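Local structure of cytochrome C3, A dimeric class III c-type cytochrome (Desulfovibrio gigas, 1GYO) at the interface of chains A and B. The protein probably carries electrons as a disulfide-linked dimer of class III c-type cytochromes, each subunit holding four bis-histidine haem c groups. Numbering follows the deposited sequence. Chains: chain A/B, Cytochrome C3, A dimeric class III c-type cytochrome.

Contact 1: the interface of chains A and B. Residues chain A 1, 43, 45-47, 49; chain B 2-4, 28.
A short antiparallel beta bridge joins the two tetrahaem class III cytochromes here, pairing A:Gly47 with B:Val3 of the partner's N-terminal segment. The backbone bonds run both ways, A:Gly47 N to B:Val3 O at 2.9 Å and B:Val3 N to A:Gly47 O at 2.9 Å. The carboxylate of B:Asp2 extends the ladder by receiving the backbone amide of A:Phe49, whose N lies 2.8 Å from OD1; the amide comes in on the anti side of the carboxylate, 23° out of its plane, with a fairly straight N-H. That carboxylate lies nearly parallel to the ring of A:Phe49, their planes 12° apart, while CD1 of A:Leu1 packs against CB and CG of B:Asp2, the two side chains meeting at about a right angle. B:Val3 divides its branches. With CG1 anti to the backbone N (chi1 178°), CG2 is turned toward two phenylalanines, touching CE1 of A:Phe49 at 3.7 Å and CZ of A:Phe43 at 4.0 Å. CZ of A:Phe49 in turn sits over the centre of the A:Phe43 ring, so the two rings pack together beside the valine. The other branch, CG1, lies over one face of the imidazole of B:His28, an axial ligand of a haem iron, toward the ring's rim. ND1 of this histidine donates to the carbonyl O of B:Pro4 at 2.7 Å, a bent bond that helps to set the rotation of the ring and ties the iron ligand to the bridging segment. Waters link the terminal A:Leu1 N to B:Asp2 O and A:Gly45 O to B:His28 O.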
ATOM      1  N   LEU A   1       1.753 -10.441   3.850  1.00 17.27           N
ATOM      2  CA  LEU A   1       0.975  -9.307   4.392  1.00 13.74           C
ATOM      3  C   LEU A   1      -0.509  -9.516   4.128  1.00 13.28           C
ATOM      4  O   LEU A   1      -0.867  -9.825   2.988  1.00 15.13           O
ATOM      5  CB  LEU A   1       1.420  -8.040   3.679  1.00 12.43           C
ATOM      6  CG  LEU A   1       0.721  -6.759   4.144  1.00 13.57           C
ATOM      7  CD1 LEU A   1       0.904  -6.543   5.637  1.00 16.46           C
ATOM      8  CD2 LEU A   1       1.228  -5.603   3.313  1.00 16.16           C
ATOM      9  N   PHE A  43       4.935   5.437   7.287  1.00 14.67           N
ATOM     10  CA  PHE A  43       5.417   4.406   6.361  1.00 15.13           C
ATOM     11  C   PHE A  43       6.181   5.038   5.208  1.00 15.47           C
ATOM     12  O   PHE A  43       5.673   5.962   4.600  1.00 17.45           O
ATOM     13  CB  PHE A  43       4.192   3.596   5.857  1.00 15.22           C
ATOM     14  CG  PHE A  43       4.661   2.491   4.897  1.00 13.68           C
ATOM     15  CD1 PHE A  43       5.175   1.300   5.353  1.00 13.95           C
ATOM     16  CD2 PHE A  43       4.581   2.692   3.536  1.00 14.81           C
ATOM     17  CE1 PHE A  43       5.568   0.283   4.496  1.00 14.46           C
ATOM     18  CE2 PHE A  43       4.967   1.690   2.654  1.00 15.03           C
ATOM     19  CZ  PHE A  43       5.485   0.539   3.156  1.00 15.30           C
ATOM     20  N   GLY A  45       8.073   3.441   1.977  1.00 25.31           N
ATOM     21  CA  GLY A  45       8.653   2.498   1.070  1.00 24.23           C
ATOM     22  C   GLY A  45       8.519   1.047   1.471  1.00 19.64           C
ATOM     23  O   GLY A  45       8.033   0.205   0.723  1.00 19.48           O
ATOM     24  N   CYS A  46       9.076   0.738   2.643  1.00 18.66           N
ATOM     25  CA  CYS A  46       9.080  -0.644   3.048  1.00 17.53           C
ATOM     26  C   CYS A  46       9.108  -0.623   4.586  1.00 17.05           C
ATOM     27  O   CYS A  46       9.356   0.445   5.182  1.00 21.07           O
ATOM     28  CB  CYS A  46      10.253  -1.443   2.487  1.00 17.44           C
ATOM     29  SG  CYS A  46      11.912  -0.753   2.864  1.00 19.72           S
ATOM     30  N   GLY A  47       8.880  -1.768   5.203  1.00 16.50           N
ATOM     31  CA  GLY A  47       8.790  -1.820   6.640  1.00 16.95           C
ATOM     32  C   GLY A  47       7.416  -2.254   7.076  1.00 15.11           C
ATOM     33  O   GLY A  47       6.724  -3.008   6.346  1.00 15.57           O
ATOM     34  N   PHE A  49       3.553  -1.577   8.850  1.00 15.30           N
ATOM     35  CA  PHE A  49       2.368  -0.769   9.092  1.00 19.05           C
ATOM     36  C   PHE A  49       1.948  -0.940  10.560  1.00 21.06           C
ATOM     37  O   PHE A  49       1.163  -1.804  10.938  1.00 24.91           O
ATOM     38  CB  PHE A  49       1.189  -1.193   8.245  1.00 19.26           C
ATOM     39  CG  PHE A  49       1.450  -0.829   6.795  1.00 15.30           C
ATOM     40  CD1 PHE A  49       1.943  -1.817   5.984  1.00 15.76           C
ATOM     41  CD2 PHE A  49       1.218   0.438   6.299  1.00 16.22           C
ATOM     42  CE1 PHE A  49       2.205  -1.514   4.665  1.00 17.94           C
ATOM     43  CE2 PHE A  49       1.486   0.741   4.978  1.00 18.03           C
ATOM     44  CZ  PHE A  49       1.997  -0.234   4.176  1.00 18.43           C
TER
ATOM     45  N   ASP B   2       6.255  -6.224   6.964  1.00 14.23           N
ATOM     46  CA  ASP B   2       5.023  -6.199   6.180  1.00 13.54           C
ATOM     47  C   ASP B   2       5.314  -6.044   4.696  1.00 13.28           C
ATOM     48  O   ASP B   2       4.747  -6.774   3.860  1.00 14.18           O
ATOM     49  CB  ASP B   2       4.109  -5.083   6.686  1.00 13.80           C
ATOM     50  CG  ASP B   2       3.491  -5.320   8.058  1.00 15.07           C
ATOM     51  OD1 ASP B   2       2.987  -4.310   8.604  1.00 16.82           O
ATOM     52  OD2 ASP B   2       3.469  -6.456   8.523  1.00 17.60           O
ATOM     53  N   VAL B   3       6.148  -5.087   4.365  1.00 13.46           N
ATOM     54  CA  VAL B   3       6.600  -4.827   2.980  1.00 13.38           C
ATOM     55  C   VAL B   3       8.102  -4.992   2.976  1.00 14.75           C
ATOM     56  O   VAL B   3       8.791  -4.161   3.570  1.00 16.69           O
ATOM     57  CB  VAL B   3       6.170  -3.471   2.449  1.00 13.83           C
ATOM     58  CG1 VAL B   3       6.704  -3.198   1.027  1.00 14.85           C
ATOM     59  CG2 VAL B   3       4.651  -3.307   2.469  1.00 14.72           C
ATOM     60  N   PRO B   4       8.621  -6.059   2.371  1.00 15.16           N
ATOM     61  CA  PRO B   4      10.085  -6.253   2.381  1.00 16.65           C
ATOM     62  C   PRO B   4      10.764  -5.189   1.584  1.00 15.66           C
ATOM     63  O   PRO B   4      10.255  -4.741   0.547  1.00 17.41           O
ATOM     64  CB  PRO B   4      10.279  -7.619   1.679  1.00 18.90           C
ATOM     65  CG  PRO B   4       9.027  -7.765   0.840  0.69 16.55           C
ATOM     66  CD  PRO B   4       7.918  -7.166   1.669  1.00 16.12           C
ATOM     67  N   HIS B  28      11.415  -2.268  -3.026  1.00 15.14           N
ATOM     68  CA  HIS B  28      10.201  -1.518  -2.698  1.00 15.17           C
ATOM     69  C   HIS B  28      10.598  -0.113  -2.260  1.00 15.71           C
ATOM     70  O   HIS B  28       9.856   0.858  -2.571  1.00 16.41           O
ATOM     71  CB  HIS B  28       9.373  -2.177  -1.596  1.00 14.54           C
ATOM     72  CG  HIS B  28       8.491  -3.330  -1.993  1.00 13.27           C
ATOM     73  ND1 HIS B  28       8.720  -4.649  -1.675  1.00 15.61           N
ATOM     74  CD2 HIS B  28       7.298  -3.312  -2.662  1.00 13.65           C
ATOM     75  CE1 HIS B  28       7.697  -5.372  -2.147  1.00 15.20           C
ATOM     76  NE2 HIS B  28       6.819  -4.590  -2.762  1.00 12.90           N
TER
HETATM   77  O   HOH W   1       4.508  -9.526   4.256  1.00 19.48           O
HETATM   78  O   HOH W   2       7.150   0.658  -2.072  1.00 23.94           O

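Contact 2: the interface of chains A and B. Residues chain A 3-5, 28-29, 32; chain B 43, 45-47.
A:Cys5 and B:Cys46 meet tip to tip in an interchain disulfide, SG to SG 2.0 Å, which joins the two cytochrome subunits covalently. The sulfurs arrive by different routes: in A:Cys5 SG stands anti to the carbonyl carbon (chi1 -72°), whereas in B:Cys46 it is wedged between the backbone N and the carbonyl carbon (chi1 58°). The methyl of A:Ala29 packs against the bridge, its CB 3.9 Å from SG of B:Cys46, and CB of A:His28 lies 3.8 Å from the B:Cys46 CB. Next to the disulfide, A:Val3 and B:Gly47 form an antiparallel bridge. B:Gly47 N donates to A:Val3 O at 2.9 Å. In return A:Val3 N donates to B:Gly47 O at 2.8 Å. The valine branches face different groups: CG1 sits over the centre of the A:His28 imidazole, and CG2 points across to CZ of B:Phe43, the two side chains crossing at about a right angle. A:His28, an axial haem ligand, is thus covered on one face by the valine, and its ND1 donates a bent hydrogen bond to A:Pro4 O, 2.7 Å away, which is tilted 26° from the ring plane. Water 3, at the edge of this ring, links A:His28 O to B:Gly45 O. Beyond it, the aliphatic CB of A:Arg32 rests on B:Gly45 CA, and its guanidinium turns back over A:Ala29 O within its own chain. The site locks the dimer covalently and sets the link close to an iron-ligating histidine, which may help keep a haem of one subunit in a fixed position relative to the other.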
ATOM      1  N   VAL A   3      -3.785  -7.094   4.576  1.00 12.23           N
ATOM      2  CA  VAL A   3      -4.339  -5.782   4.929  1.00 12.52           C
ATOM      3  C   VAL A   3      -5.790  -6.048   5.297  1.00 12.58           C
ATOM      4  O   VAL A   3      -6.606  -6.414   4.416  1.00 13.30           O
ATOM      5  CB  VAL A   3      -4.259  -4.809   3.776  1.00 13.05           C
ATOM      6  CG1 VAL A   3      -4.929  -3.485   4.158  1.00 14.99           C
ATOM      7  CG2 VAL A   3      -2.808  -4.605   3.335  1.00 13.56           C
ATOM      8  N   PRO A   4      -6.182  -5.945   6.559  1.00 12.99           N
ATOM      9  CA  PRO A   4      -7.560  -6.319   6.907  1.00 12.99           C
ATOM     10  C   PRO A   4      -8.548  -5.442   6.197  1.00 12.93           C
ATOM     11  O   PRO A   4      -8.413  -4.211   6.142  1.00 14.26           O
ATOM     12  CB  PRO A   4      -7.594  -6.103   8.441  1.00 14.42           C
ATOM     13  CG  PRO A   4      -6.164  -6.332   8.801  0.56 15.52           C
ATOM     14  CD  PRO A   4      -5.367  -5.553   7.743  1.00 13.72           C
ATOM     15  N   CYS A   5      -9.595  -6.026   5.644  1.00 13.43           N
ATOM     16  CA  CYS A   5     -10.622  -5.210   5.001  1.00 14.01           C
ATOM     17  C   CYS A   5     -11.381  -4.383   6.016  1.00 12.97           C
ATOM     18  O   CYS A   5     -11.753  -3.274   5.622  1.00 14.47           O
ATOM     19  CB  CYS A   5     -11.529  -6.095   4.141  1.00 16.17           C
ATOM     20  SG  CYS A   5     -10.652  -6.675   2.630  1.00 17.79           S
ATOM     21  N   HIS A  28     -10.717  -0.641   5.232  1.00 12.86           N
ATOM     22  CA  HIS A  28      -9.704  -0.369   4.191  1.00 12.72           C
ATOM     23  C   HIS A  28     -10.337  -0.400   2.808  1.00 13.72           C
ATOM     24  O   HIS A  28      -9.927   0.335   1.930  1.00 14.57           O
ATOM     25  CB  HIS A  28      -8.540  -1.352   4.233  1.00 12.33           C
ATOM     26  CG  HIS A  28      -7.461  -1.053   5.242  1.00 11.57           C
ATOM     27  ND1 HIS A  28      -7.347  -1.742   6.416  1.00 12.69           N
ATOM     28  CD2 HIS A  28      -6.434  -0.177   5.249  1.00 11.87           C
ATOM     29  CE1 HIS A  28      -6.251  -1.275   7.080  1.00 11.83           C
ATOM     30  NE2 HIS A  28      -5.690  -0.326   6.393  1.00 11.29           N
ATOM     31  N   ALA A  29     -11.354  -1.249   2.602  1.00 14.59           N
ATOM     32  CA  ALA A  29     -12.013  -1.314   1.295  1.00 16.44           C
ATOM     33  C   ALA A  29     -12.621   0.024   0.908  1.00 16.22           C
ATOM     34  O   ALA A  29     -12.426   0.511  -0.211  1.00 18.10           O
ATOM     35  CB  ALA A  29     -13.094  -2.417   1.318  1.00 18.83           C
ATOM     36  N   ARG A  32     -10.118   2.626  -0.290  1.00 14.97           N
ATOM     37  CA  ARG A  32      -9.182   2.147  -1.314  1.00 16.24           C
ATOM     38  C   ARG A  32      -8.640   3.225  -2.231  1.00 18.02           C
ATOM     39  O   ARG A  32      -7.586   3.007  -2.836  1.00 20.49           O
ATOM     40  CB  ARG A  32      -9.840   1.017  -2.131  1.00 20.02           C
ATOM     41  CG  ARG A  32     -11.148   1.212  -2.842  0.58 24.24           C
ATOM     42  CD  ARG A  32     -11.464  -0.015  -3.726  0.58 26.68           C
ATOM     43  NE  ARG A  32     -12.381  -0.948  -3.121  0.58 32.71           N
ATOM     44  CZ  ARG A  32     -12.958  -1.980  -2.579  0.58 30.60           C
ATOM     45  NH1 ARG A  32     -12.290  -3.097  -2.255  0.58 24.37           N
ATOM     46  NH2 ARG A  32     -14.279  -2.040  -2.267  0.58 28.96           N
TER
ATOM     47  N   PHE B  43      -4.818  -5.933  -6.394  1.00 12.40           N
ATOM     48  CA  PHE B  43      -5.094  -5.531  -5.027  1.00 11.73           C
ATOM     49  C   PHE B  43      -6.174  -4.452  -5.107  1.00 14.27           C
ATOM     50  O   PHE B  43      -6.046  -3.430  -5.785  1.00 19.21           O
ATOM     51  CB  PHE B  43      -3.795  -5.014  -4.376  1.00 13.71           C
ATOM     52  CG  PHE B  43      -3.984  -4.504  -2.962  1.00 12.79           C
ATOM     53  CD1 PHE B  43      -4.087  -5.348  -1.906  1.00 13.88           C
ATOM     54  CD2 PHE B  43      -4.013  -3.161  -2.707  1.00 16.57           C
ATOM     55  CE1 PHE B  43      -4.242  -4.906  -0.599  1.00 15.32           C
ATOM     56  CE2 PHE B  43      -4.173  -2.690  -1.407  1.00 19.82           C
ATOM     57  CZ  PHE B  43      -4.251  -3.556  -0.362  1.00 17.76           C
ATOM     58  N   GLY B  45      -7.477  -2.745  -2.368  1.00 18.11           N
ATOM     59  CA  GLY B  45      -7.542  -1.905  -1.183  1.00 21.47           C
ATOM     60  C   GLY B  45      -7.412  -2.655   0.119  1.00 18.76           C
ATOM     61  O   GLY B  45      -7.020  -2.056   1.142  1.00 18.05           O
ATOM     62  N   CYS B  46      -7.662  -3.959   0.089  1.00 16.99           N
ATOM     63  CA  CYS B  46      -7.391  -4.817   1.253  1.00 15.63           C
ATOM     64  C   CYS B  46      -7.290  -6.245   0.740  1.00 14.22           C
ATOM     65  O   CYS B  46      -7.558  -6.513  -0.436  1.00 16.99           O
ATOM     66  CB  CYS B  46      -8.482  -4.632   2.298  1.00 15.81           C
ATOM     67  SG  CYS B  46     -10.122  -4.991   1.665  1.00 17.70           S
ATOM     68  N   GLY B  47      -6.871  -7.135   1.617  1.00 13.34           N
ATOM     69  CA  GLY B  47      -6.553  -8.512   1.283  1.00 13.50           C
ATOM     70  C   GLY B  47      -5.077  -8.774   1.412  1.00 11.98           C
ATOM     71  O   GLY B  47      -4.335  -7.941   1.963  1.00 13.38           O
TER
HETATM   72  O   HOH W   3      -7.145   0.702   1.687  1.00 18.86           O

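Contact 1 and contact 2 are related by the two-fold axis of the dimer, and the centres of their C-alpha atoms lie about 15 Å apart. Each pairs the N-terminal segment and the axial histidine of one chain, B:His28 or A:His28, with the 43-47 segment of the other. Contact 1 also takes in A:Phe49 and A:Leu1, the first residue of the segment that continues into contact 2 with A:Val3, whereas contact 2 includes the disulfide of A:Cys5. By symmetry the cysteine link is expected at both ends. The reciprocal pairing of N-terminal segments with the partner's loop is consistent with a dimer fastened at two symmetric places.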